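Local coordinates for protein putative polysaccharide deacetylase (Bdellovibrio bacteriovorus HD100, PDB 5JP6) that probably removes acetyl groups from peptidoglycan sugars as a zinc-binding hydrolase of carbohydrate esterase family 4, at residues N195-M199 with V359-T363; N302-D306 with R319-V324; Q311-L317 with R340-I344. The protein carries 1 engineered substitution. One frame throughout, in Å; residues are numbered along the deposited sequence.

Contact 1 of 3, residues N195-M199 with V359-T363; sequences NAKAM and VVLLT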
loop_
_atom_site.group_PDB
_atom_site.type_symbol
_atom_site.label_atom_id
_atom_site.label_comp_id
_atom_site.label_asym_id
_atom_site.label_seq_id
_atom_site.Cartn_x
_atom_site.Cartn_y
_atom_site.Cartn_z
ATOM N N ASN A 195 -1.168 10.743 -17.126
ATOM C CA ASN A 195 -0.053 11.651 -16.772
ATOM C C ASN A 195 -0.045 12.041 -15.309
ATOM O O ASN A 195 0.426 13.103 -14.982
ATOM C CB ASN A 195 -0.042 12.887 -17.658
ATOM C CG ASN A 195 1.202 13.720 -17.500
ATOM O OD1 ASN A 195 2.312 13.190 -17.513
ATOM N ND2 ASN A 195 1.035 15.031 -17.327
ATOM N N ALA A 196 -0.549 11.165 -14.439
ATOM C CA ALA A 196 -0.511 11.415 -13.008
ATOM C C ALA A 196 0.778 10.890 -12.405
ATOM O O ALA A 196 1.218 9.783 -12.733
ATOM C CB ALA A 196 -1.691 10.782 -12.289
ATOM N N LYS A 197 1.358 11.670 -11.492
ATOM C CA LYS A 197 2.529 11.219 -10.737
ATOM C C LYS A 197 2.079 11.032 -9.298
ATOM O O LYS A 197 1.116 11.644 -8.855
ATOM C CB LYS A 197 3.653 12.249 -10.823
ATOM C CG LYS A 197 4.095 12.546 -12.243
ATOM C CD LYS A 197 4.691 11.327 -12.923
ATOM C CE LYS A 197 5.243 11.680 -14.309
ATOM N NZ LYS A 197 4.182 12.182 -15.256
ATOM N N ALA A 198 2.818 10.213 -8.563
ATOM C CA ALA A 198 2.467 9.857 -7.186
ATOM C C ALA A 198 3.705 9.670 -6.329
ATOM O O ALA A 198 4.817 9.596 -6.832
ATOM C CB ALA A 198 1.628 8.570 -7.187
ATOM N N MET A 199 3.474 9.599 -5.012
ATOM C CA MET A 199 4.521 9.394 -4.058
ATOM C C MET A 199 4.347 7.920 -3.533
ATOM O O MET A 199 3.249 7.543 -3.083
ATOM C CB MET A 199 4.492 10.418 -2.912
ATOM C CG MET A 199 4.470 11.855 -3.329
ATOM S SD MET A 199 4.378 12.936 -1.923
ATOM C CE MET A 199 6.089 12.914 -1.390
ATOM N N VAL A 359 -3.878 16.418 -9.904
ATOM C CA VAL A 359 -2.944 15.625 -9.176
ATOM C C VAL A 359 -1.583 16.316 -9.083
ATOM O O VAL A 359 -1.034 16.752 -10.093
ATOM C CB VAL A 359 -2.789 14.218 -9.783
ATOM C CG1 VAL A 359 -1.674 13.433 -9.075
ATOM C CG2 VAL A 359 -4.110 13.455 -9.695
ATOM N N VAL A 360 -1.068 16.433 -7.863
ATOM C CA VAL A 360 0.202 17.116 -7.593
ATOM C C VAL A 360 1.233 16.136 -7.082
ATOM O O VAL A 360 0.942 15.328 -6.201
ATOM C CB VAL A 360 0.006 18.204 -6.516
ATOM C CG1 VAL A 360 1.317 18.794 -6.060
ATOM C CG2 VAL A 360 -0.920 19.290 -7.059
ATOM N N LEU A 361 2.461 16.276 -7.578
ATOM C CA LEU A 361 3.587 15.556 -7.027
ATOM C C LEU A 361 4.387 16.491 -6.127
ATOM O O LEU A 361 4.723 17.598 -6.545
ATOM C CB LEU A 361 4.511 15.052 -8.135
ATOM C CG LEU A 361 5.685 14.192 -7.699
ATOM C CD1 LEU A 361 5.234 12.909 -7.081
ATOM C CD2 LEU A 361 6.605 13.961 -8.901
ATOM N N LEU A 362 4.672 16.060 -4.895
ATOM C CA LEU A 362 5.556 16.843 -4.018
ATOM C C LEU A 362 6.938 16.193 -4.093
ATOM O O LEU A 362 7.055 14.957 -4.041
ATOM C CB LEU A 362 5.055 16.839 -2.564
ATOM C CG LEU A 362 3.662 17.418 -2.349
ATOM C CD1 LEU A 362 3.246 17.247 -0.890
ATOM C CD2 LEU A 362 3.607 18.875 -2.777
ATOM N N THR A 363 7.962 17.024 -4.185
ATOM C CA THR A 363 9.315 16.557 -4.334
ATOM C C THR A 363 10.264 17.505 -3.603
ATOM O O THR A 363 9.913 18.653 -3.315
ATOM C CB THR A 363 9.676 16.419 -5.833
ATOM O OG1 THR A 363 10.799 15.550 -5.959
ATOM C CG2 THR A 363 9.945 17.794 -6.449
HETATM O O HOH W 1 0.539 12.694 -6.411
HETATM O O HOH W 2 1.164 14.826 -11.170
#
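No direct hydrogen bond links 195-199 to 359-363. The two backbones run roughly the same way, their end-to-end directions 34° apart. Apolar contacts and two waters fill the space between them. Ala196 CB lies 4.2 Å from Val359 CG1. Leu361 reaches across the gap: its CD1 is 4.0 Å from Met199 CG, and its CD2 is 3.9 Å from Lys197 CB. Met199 SD lies 4.0 Å from Leu362 CB. Two carbonyls also meet methyl groups: Lys197 O is 3.3 Å from Val359 CG1, and Ala198 O is 3.3 Å from Leu361 CD1. The polar link is made by water. Water 1 donates to Lys197 O and to Val360 O, both at 2.7 Å. Water 2 accepts from Lys197 N at 3.2 Å and donates to Val359 O at 3.1 Å. Leu362 O is buried without a polar partner; Met199 CE is 3.5 Å from it. Asn195, with positive phi, ends helix 183-193 in a Schellman motif. The chain then enters strand 199-202. Both this strand and 358-364 pair in parallel with 170-176, an arrangement characteristic of the parallel beta/alpha barrel-like fold of NodB-type deacetylases.

Contact 2 of 3, residues N302-D306 with R319-V324; sequences NIESD and RVLANV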
loop_
_atom_site.group_PDB
_atom_site.type_symbol
_atom_site.label_atom_id
_atom_site.label_comp_id
_atom_site.label_asym_id
_atom_site.label_seq_id
_atom_site.Cartn_x
_atom_site.Cartn_y
_atom_site.Cartn_z
ATOM N N ASN A 302 -4.300 13.692 4.953
ATOM C CA ASN A 302 -5.599 14.155 5.451
ATOM C C ASN A 302 -6.803 13.531 4.763
ATOM O O ASN A 302 -7.915 13.720 5.211
ATOM C CB ASN A 302 -5.720 15.674 5.387
ATOM C CG ASN A 302 -5.734 16.189 3.976
ATOM O OD1 ASN A 302 -4.831 15.926 3.188
ATOM N ND2 ASN A 302 -6.776 16.931 3.634
ATOM N N ILE A 303 -6.579 12.846 3.656
ATOM C CA ILE A 303 -7.663 12.204 2.912
ATOM C C ILE A 303 -7.469 10.680 3.025
ATOM O O ILE A 303 -6.540 10.111 2.434
ATOM C CB ILE A 303 -7.702 12.634 1.430
ATOM C CG1 ILE A 303 -7.923 14.126 1.292
ATOM C CG2 ILE A 303 -8.802 11.868 0.683
ATOM C CD1 ILE A 303 -7.567 14.681 -0.055
ATOM N N GLU A 304 -8.371 10.036 3.767
ATOM C CA GLU A 304 -8.342 8.578 3.960
ATOM C C GLU A 304 -9.104 7.865 2.841
ATOM O O GLU A 304 -10.160 8.298 2.427
ATOM C CB GLU A 304 -8.890 8.210 5.326
ATOM C CG GLU A 304 -7.748 8.392 6.329
ATOM C CD GLU A 304 -8.137 8.672 7.728
ATOM O OE1 GLU A 304 -9.350 8.718 8.042
ATOM O OE2 GLU A 304 -7.186 8.851 8.521
ATOM N N SER A 305 -8.526 6.764 2.366
ATOM C CA SER A 305 -9.219 5.853 1.493
ATOM C C SER A 305 -9.912 4.746 2.227
ATOM O O SER A 305 -10.870 4.158 1.689
ATOM C CB SER A 305 -8.267 5.252 0.457
ATOM O OG SER A 305 -7.320 4.398 1.065
ATOM N N ASP A 306 -9.422 4.429 3.434
ATOM C CA ASP A 306 -9.873 3.225 4.141
ATOM C C ASP A 306 -9.722 1.960 3.265
ATOM O O ASP A 306 -10.478 1.008 3.423
ATOM C CB ASP A 306 -11.327 3.382 4.601
ATOM C CG ASP A 306 -11.495 4.399 5.690
ATOM O OD1 ASP A 306 -10.537 4.716 6.392
ATOM O OD2 ASP A 306 -12.677 4.790 5.883
ATOM N N ARG A 319 -16.136 6.122 -0.610
ATOM C CA ARG A 319 -15.494 6.638 0.590
ATOM C C ARG A 319 -14.329 7.568 0.258
ATOM O O ARG A 319 -14.234 8.684 0.783
ATOM C CB ARG A 319 -15.030 5.501 1.459
ATOM C CG ARG A 319 -14.256 5.929 2.684
ATOM C CD ARG A 319 -14.958 6.961 3.565
ATOM N NE ARG A 319 -16.253 6.547 4.065
ATOM C CZ ARG A 319 -16.500 5.959 5.234
ATOM N NH1 ARG A 319 -15.554 5.627 6.086
ATOM N NH2 ARG A 319 -17.767 5.705 5.560
ATOM N N VAL A 320 -13.436 7.119 -0.630
ATOM C CA VAL A 320 -12.293 7.958 -0.914
ATOM C C VAL A 320 -12.717 9.272 -1.591
ATOM O O VAL A 320 -12.204 10.350 -1.276
ATOM C CB VAL A 320 -11.181 7.213 -1.663
ATOM C CG1 VAL A 320 -11.551 6.889 -3.127
ATOM C CG2 VAL A 320 -9.892 7.998 -1.616
ATOM N N LEU A 321 -13.668 9.201 -2.535
ATOM C CA LEU A 321 -14.102 10.424 -3.193
ATOM C C LEU A 321 -14.901 11.338 -2.251
ATOM O O LEU A 321 -14.748 12.541 -2.314
ATOM C CB LEU A 321 -14.871 10.099 -4.469
ATOM C CG LEU A 321 -14.031 9.515 -5.622
ATOM C CD1 LEU A 321 -14.918 8.858 -6.669
ATOM C CD2 LEU A 321 -13.161 10.594 -6.238
ATOM N N ALA A 322 -15.714 10.761 -1.363
ATOM C CA ALA A 322 -16.374 11.583 -0.341
ATOM C C ALA A 322 -15.343 12.324 0.523
ATOM O O ALA A 322 -15.491 13.509 0.807
ATOM C CB ALA A 322 -17.279 10.732 0.529
ATOM N N ASN A 323 -14.244 11.655 0.865
ATOM C CA ASN A 323 -13.231 12.275 1.687
ATOM C C ASN A 323 -12.456 13.313 0.906
ATOM O O ASN A 323 -12.078 14.345 1.451
ATOM C CB ASN A 323 -12.305 11.225 2.295
ATOM C CG ASN A 323 -12.944 10.494 3.457
ATOM O OD1 ASN A 323 -13.925 10.950 4.044
ATOM N ND2 ASN A 323 -12.386 9.330 3.788
ATOM N N VAL A 324 -12.170 13.032 -0.368
ATOM C CA VAL A 324 -11.548 14.065 -1.222
ATOM C C VAL A 324 -12.415 15.314 -1.213
ATOM O O VAL A 324 -11.911 16.430 -0.974
ATOM C CB VAL A 324 -11.360 13.571 -2.690
ATOM C CG1 VAL A 324 -10.999 14.725 -3.605
ATOM C CG2 VAL A 324 -10.296 12.462 -2.751
HETATM O O HOH W 3 -12.751 7.361 6.242
#
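Helix 313-327 packs against 302-306 through its residues Arg319 to Val324, and most polar groups at the junction have a clear partner. Asn323 ND2 donates to Glu304 O at 2.8 Å with a nearly straight geometry of 177°. It also donates to water 3 at 3.2 Å. That water donates to Asp306 OD2 at 2.6 Å, so the amide and the carboxylate are linked indirectly. Asp306 OD2 also accepts from Arg319 NH1 at 3.0 Å, in a salt bridge that meets the edge of the guanidinium. The polar ends of Ser305 and Glu304 are satisfied outside the two segments. Ser305 OG bonds to Leu333 O and Asp307 N, and Glu304 OE2 bonds to Trp301 NE1. Apolar contacts lie beside this network. Ile303 CG2 is 3.8 Å from Val324 CG2, and Ser305 CB is 3.8 Å from Val320 CG2. Ile303, Ser305 and Val320 also touch strand 330-335. The contact thus packs the helix onto the first strand of the beta-alpha-beta unit formed by 303-304, 313-327 and 330-335, whose two strands are parallel, a repeating element of this deacetylase fold.

Contact 3 of 3, residues Q311-L317 with R340-I344; sequences QSNEQLL and RTAEI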
loop_
_atom_site.group_PDB
_atom_site.type_symbol
_atom_site.label_atom_id
_atom_site.label_comp_id
_atom_site.label_asym_id
_atom_site.label_seq_id
_atom_site.Cartn_x
_atom_site.Cartn_y
_atom_site.Cartn_z
ATOM N N GLN A 311 -14.372 -4.288 1.416
ATOM C CA GLN A 311 -15.565 -3.559 0.985
ATOM C C GLN A 311 -15.674 -3.712 -0.522
ATOM O O GLN A 311 -14.691 -4.100 -1.170
ATOM C CB GLN A 311 -15.463 -2.098 1.326
ATOM C CG GLN A 311 -14.306 -1.370 0.652
ATOM C CD GLN A 311 -13.986 -0.039 1.317
ATOM O OE1 GLN A 311 -14.771 0.909 1.240
ATOM N NE2 GLN A 311 -12.859 0.025 1.987
ATOM N N SER A 312 -16.830 -3.383 -1.076
ATOM C CA SER A 312 -17.003 -3.424 -2.530
ATOM C C SER A 312 -16.157 -2.351 -3.204
ATOM O O SER A 312 -15.794 -1.335 -2.588
ATOM C CB SER A 312 -18.467 -3.218 -2.885
ATOM O OG SER A 312 -18.937 -1.952 -2.463
ATOM N N ASN A 313 -15.885 -2.542 -4.491
ATOM C CA ASN A 313 -15.232 -1.495 -5.253
ATOM C C ASN A 313 -16.012 -0.189 -5.171
ATOM O O ASN A 313 -15.441 0.885 -5.009
ATOM C CB ASN A 313 -15.167 -1.862 -6.726
ATOM C CG ASN A 313 -14.179 -2.970 -7.062
ATOM O OD1 ASN A 313 -13.764 -3.737 -6.243
ATOM N ND2 ASN A 313 -13.879 -3.070 -8.372
ATOM N N GLU A 314 -17.339 -0.297 -5.273
ATOM C CA GLU A 314 -18.275 0.829 -5.195
ATOM C C GLU A 314 -18.125 1.604 -3.886
ATOM O O GLU A 314 -18.044 2.827 -3.849
ATOM C CB GLU A 314 -19.699 0.260 -5.335
ATOM C CG GLU A 314 -20.795 1.226 -5.668
ATOM C CD GLU A 314 -21.987 0.493 -6.338
ATOM O OE1 GLU A 314 -21.875 0.223 -7.570
ATOM O OE2 GLU A 314 -23.029 0.210 -5.653
ATOM N N GLN A 315 -18.096 0.882 -2.765
ATOM C CA GLN A 315 -17.939 1.485 -1.461
ATOM C C GLN A 315 -16.574 2.234 -1.299
ATOM O O GLN A 315 -16.505 3.332 -0.837
ATOM C CB GLN A 315 -18.185 0.403 -0.399
ATOM C CG GLN A 315 -18.011 0.934 1.010
ATOM C CD GLN A 315 -18.485 -0.037 2.059
ATOM O OE1 GLN A 315 -19.215 -0.977 1.781
ATOM N NE2 GLN A 315 -18.038 0.174 3.272
ATOM N N LEU A 316 -15.525 1.548 -1.778
ATOM C CA LEU A 316 -14.201 2.143 -1.695
ATOM C C LEU A 316 -14.130 3.453 -2.476
ATOM O O LEU A 316 -13.666 4.462 -1.949
ATOM C CB LEU A 316 -13.140 1.134 -2.171
ATOM C CG LEU A 316 -11.682 1.642 -2.159
ATOM C CD1 LEU A 316 -11.312 2.119 -0.746
ATOM C CD2 LEU A 316 -10.743 0.566 -2.634
ATOM N N LEU A 317 -14.628 3.462 -3.720
ATOM C CA LEU A 317 -14.642 4.694 -4.566
ATOM C C LEU A 317 -15.465 5.749 -3.855
ATOM O O LEU A 317 -15.076 6.899 -3.851
ATOM C CB LEU A 317 -15.193 4.435 -5.974
ATOM C CG LEU A 317 -14.198 3.827 -6.927
ATOM C CD1 LEU A 317 -14.910 3.055 -8.030
ATOM C CD2 LEU A 317 -13.288 4.952 -7.467
ATOM N N ARG A 340 -7.710 -4.147 -4.384
ATOM C CA ARG A 340 -8.913 -3.414 -4.787
ATOM C C ARG A 340 -8.581 -1.973 -5.161
ATOM O O ARG A 340 -9.220 -1.407 -6.018
ATOM C CB ARG A 340 -9.957 -3.458 -3.692
ATOM C CG ARG A 340 -11.329 -2.997 -4.124
ATOM C CD ARG A 340 -12.338 -3.285 -3.017
ATOM N NE ARG A 340 -12.334 -4.650 -2.522
ATOM C CZ ARG A 340 -13.110 -5.658 -2.959
ATOM N NH1 ARG A 340 -13.916 -5.521 -3.987
ATOM N NH2 ARG A 340 -13.064 -6.818 -2.353
ATOM N N THR A 341 -7.545 -1.426 -4.534
ATOM C CA THR A 341 -7.077 -0.094 -4.904
ATOM C C THR A 341 -6.586 -0.039 -6.344
ATOM O O THR A 341 -6.911 0.922 -7.093
ATOM C CB THR A 341 -6.030 0.384 -3.902
ATOM O OG1 THR A 341 -6.635 0.463 -2.609
ATOM C CG2 THR A 341 -5.412 1.747 -4.279
ATOM N N ALA A 342 -5.845 -1.067 -6.768
ATOM C CA ALA A 342 -5.422 -1.141 -8.185
ATOM C C ALA A 342 -6.677 -1.302 -9.082
ATOM O O ALA A 342 -6.771 -0.671 -10.158
ATOM C CB ALA A 342 -4.413 -2.262 -8.406
ATOM N N GLU A 343 -7.662 -2.118 -8.653
ATOM C CA GLU A 343 -8.833 -2.350 -9.470
ATOM C C GLU A 343 -9.629 -1.070 -9.719
ATOM O O GLU A 343 -10.242 -0.934 -10.770
ATOM C CB GLU A 343 -9.765 -3.381 -8.805
ATOM C CG GLU A 343 -9.187 -4.781 -8.671
ATOM C CD GLU A 343 -9.241 -5.581 -9.960
ATOM O OE1 GLU A 343 -10.087 -5.331 -10.859
ATOM O OE2 GLU A 343 -8.431 -6.548 -10.069
ATOM N N ILE A 344 -9.668 -0.174 -8.720
ATOM C CA ILE A 344 -10.461 1.051 -8.843
ATOM C C ILE A 344 -9.660 2.263 -9.323
ATOM O O ILE A 344 -10.239 3.335 -9.520
ATOM C CB ILE A 344 -11.192 1.421 -7.538
ATOM C CG1 ILE A 344 -10.216 1.799 -6.410
ATOM C CG2 ILE A 344 -12.124 0.277 -7.122
ATOM C CD1 ILE A 344 -10.741 2.884 -5.513
HETATM O O HOH W 4 -12.697 -5.227 -10.019
#
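Helices 313-327 and 339-354 follow each other in the beta/alpha fold. Their segments 313-317 and 340-344 cross at a signed angle of -80°, with the segment axes 10.1 Å apart at closest approach. Arg340 reaches the start of the first helix, where Ser312 OG caps by accepting from Gln315 N at 3.0 Å. Arg340 NH1 donates to Asn313 OD1 at 2.9 Å and also bonds to His120 of helix 110-126. Gln311 O sits over one face of the guanidinium; it is not hydrogen-bonded to it. The aliphatic part of the arginine packs too, with CG 3.9 Å from Leu316 CD2. Thr341 comes next. Its CA-to-CB bond points away from the first helix, and its OG1 bonds to Asp307, although Leu316 CD2 lies 4.1 Å from that OG1. Glu343 is tied mainly to outside charges, through salt bridges to Arg339 and Arg125. Water 4 also joins it to the first helix, lying 2.7 Å from Glu343 OE1 and 3.0 Å from Asn313 ND2. Ile344 completes the interface as a large apolar contact. Its CG2 lies 3.7 Å from Asn313 CB, and its CD1 meets Leu316 CD2 at 3.7 Å and Leu317 CD2 at 3.8 Å.

From the N terminus, the chain first reaches 195-199, whose partner comes only at 359-363. Contact 1 therefore closes a long loop that encloses both other contacts. Segment 302-306 opens contact 2 and 311-317 opens contact 3. Next, 319-324 closes contact 2, and 340-344 closes contact 3, so these two cross. Both use helix 313-327. Contact 2 ties it to a strand and contact 3 to the next helix. Their centres are about 12 Å apart, and they touch where Ser305 O lies 3.2 Å from Leu316 CD1. Contact 1 touches neither, but contacts 1 and 2 reach the same parallel sheet. Helix 339-354 leads on to strand 358-364, connecting contact 3 with contact 1 along the chain.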